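Local structure of soluble lytic transglycosylase B3 (Pseudomonas aeruginosa, 5ANZ) at residues Y265-E269 with R391-R395. The protein probably cleaves peptidoglycan as a lytic transglycosylase in the turnover of the bacterial cell wall, and carries a bound calcium ion. Numbering follows the deposited sequence.
Sequences YSLAE and RKAIR
Ser266 and Arg395 bring the two backbones closest, 7.2 Å between their CA atoms, where a 3-10 turn (265-267) running into an inverse gamma turn centred on Ala268 faces helix 388-401. The motif is a salt-bridge network of Glu269, Arg391 and Arg395, joining a loop of the Transglycosylase SLT family region to a helix of the putative peptidoglycan-binding region. Arginine suits both helix positions: four residues apart, about one turn, they project from the same side of the helix, and each guanidinium can serve several acceptors. Arg391 grips the carboxylate side-on, NE to Glu269 OE2 at 2.6 Å and NH2 to Glu269 OE1 at 3.0 Å, with the two flat groups nearly coplanar. Glu269 OE2 is shared: on its anti side it accepts an almost straight bond (172°) from Arg395 NH1, 2.8 Å away, and here the carboxylate and guanidinium planes stand 77° apart. A bend at chi2 (-74°) lets the glutamate carboxylate reach both arginines, and their paired charges probably favour its ionised form. The chain of Arg395 instead runs extended from CG to NE, carrying its guanidinium up to the turn, where the Ser266 carbonyl oxygen lies over one face. The small side chains of Ser266 and Ala268 probably leave room for it, Ser266 CB lying 3.9 Å from Arg395 CD; the serine OG turns to Asp264. Arg395 NE donates to Ala405 O, beyond the helix. On the loop side, Arg395 NH2 bonds weakly to Tyr265 O and, at 3.1 Å, to Ala268 O, which it meets from above the carbonyl plane.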
loop_
_atom_site.group_PDB
_atom_site.type_symbol
_atom_site.label_atom_id
_atom_site.label_comp_id
_atom_site.label_asym_id
_atom_site.label_seq_id
_atom_site.Cartn_x
_atom_site.Cartn_y
_atom_site.Cartn_z
ATOM N N TYR A 265 -7.765 -13.868 20.232
ATOM C CA TYR A 265 -7.554 -13.414 18.865
ATOM C C TYR A 265 -8.176 -12.038 18.616
ATOM O O TYR A 265 -7.969 -11.436 17.563
ATOM C CB TYR A 265 -8.103 -14.449 17.875
ATOM C CG TYR A 265 -7.371 -15.776 17.923
ATOM C CD1 TYR A 265 -6.141 -15.936 17.297
ATOM C CD2 TYR A 265 -7.910 -16.870 18.586
ATOM C CE1 TYR A 265 -5.465 -17.143 17.340
ATOM C CE2 TYR A 265 -7.240 -18.082 18.631
ATOM C CZ TYR A 265 -6.015 -18.208 17.999
ATOM O OH TYR A 265 -5.334 -19.406 18.033
ATOM N N SER A 266 -8.913 -11.527 19.600
ATOM C CA SER A 266 -9.484 -10.188 19.480
ATOM C C SER A 266 -8.399 -9.113 19.554
ATOM O O SER A 266 -8.632 -7.963 19.188
ATOM C CB SER A 266 -10.542 -9.951 20.565
ATOM O OG SER A 266 -9.964 -9.953 21.859
ATOM N N LEU A 267 -7.207 -9.502 20.004
ATOM C CA LEU A 267 -6.058 -8.591 20.082
ATOM C C LEU A 267 -5.418 -8.270 18.730
ATOM O O LEU A 267 -4.523 -7.428 18.646
ATOM C CB LEU A 267 -4.986 -9.174 21.011
ATOM C CG LEU A 267 -5.152 -9.044 22.531
ATOM C CD1 LEU A 267 -6.030 -7.852 22.901
ATOM C CD2 LEU A 267 -5.664 -10.320 23.163
ATOM N N ALA A 268 -5.873 -8.937 17.677
ATOM C CA ALA A 268 -5.288 -8.760 16.353
ATOM C C ALA A 268 -5.880 -7.553 15.632
ATOM O O ALA A 268 -6.758 -7.692 14.783
ATOM C CB ALA A 268 -5.477 -10.025 15.530
ATOM N N GLU A 269 -5.396 -6.368 15.987
ATOM C CA GLU A 269 -5.867 -5.106 15.433
ATOM C C GLU A 269 -4.718 -4.121 15.432
ATOM O O GLU A 269 -4.024 -3.989 16.440
ATOM C CB GLU A 269 -7.033 -4.526 16.256
ATOM C CG GLU A 269 -8.376 -5.186 16.043
ATOM C CD GLU A 269 -9.014 -4.815 14.714
ATOM O OE1 GLU A 269 -8.742 -3.708 14.195
ATOM O OE2 GLU A 269 -9.792 -5.636 14.190
ATOM N N ARG A 391 -15.167 -5.980 11.633
ATOM C CA ARG A 391 -14.406 -6.997 12.343
ATOM C C ARG A 391 -14.955 -7.165 13.757
ATOM O O ARG A 391 -15.015 -8.274 14.291
ATOM C CB ARG A 391 -12.910 -6.643 12.369
ATOM C CG ARG A 391 -12.237 -6.821 11.012
ATOM C CD ARG A 391 -10.721 -6.778 11.112
ATOM N NE ARG A 391 -10.248 -5.484 11.591
ATOM C CZ ARG A 391 -9.964 -4.454 10.801
ATOM N NH1 ARG A 391 -10.101 -4.562 9.483
ATOM N NH2 ARG A 391 -9.540 -3.313 11.330
ATOM N N LYS A 392 -15.377 -6.057 14.348
ATOM C CA LYS A 392 -15.984 -6.079 15.670
ATOM C C LYS A 392 -17.238 -6.953 15.659
ATOM O O LYS A 392 -17.446 -7.801 16.535
ATOM C CB LYS A 392 -16.320 -4.653 16.110
ATOM C CG LYS A 392 -16.498 -4.472 17.598
ATOM C CD LYS A 392 -16.667 -2.998 17.940
ATOM C CE LYS A 392 -16.790 -2.795 19.440
ATOM N NZ LYS A 392 -15.568 -3.259 20.161
ATOM N N ALA A 393 -18.069 -6.741 14.642
ATOM C CA ALA A 393 -19.308 -7.482 14.488
ATOM C C ALA A 393 -19.017 -8.942 14.213
ATOM O O ALA A 393 -19.689 -9.832 14.725
ATOM C CB ALA A 393 -20.132 -6.892 13.366
ATOM N N ILE A 394 -18.014 -9.184 13.377
ATOM C CA ILE A 394 -17.623 -10.545 13.069
ATOM C C ILE A 394 -17.193 -11.270 14.342
ATOM O O ILE A 394 -17.633 -12.391 14.590
ATOM C CB ILE A 394 -16.498 -10.574 12.020
ATOM C CG1 ILE A 394 -17.043 -10.090 10.681
ATOM C CG2 ILE A 394 -15.922 -11.975 11.878
ATOM C CD1 ILE A 394 -15.966 -9.839 9.656
ATOM N N ARG A 395 -16.359 -10.629 15.155
ATOM C CA ARG A 395 -15.883 -11.254 16.387
ATOM C C ARG A 395 -17.034 -11.592 17.338
ATOM O O ARG A 395 -17.027 -12.644 17.979
ATOM C CB ARG A 395 -14.872 -10.353 17.090
ATOM C CG ARG A 395 -13.596 -10.175 16.310
ATOM C CD ARG A 395 -12.518 -9.564 17.188
ATOM N NE ARG A 395 -11.196 -9.792 16.622
ATOM C CZ ARG A 395 -10.528 -8.907 15.894
ATOM N NH1 ARG A 395 -11.058 -7.713 15.648
ATOM N NH2 ARG A 395 -9.324 -9.219 15.423
#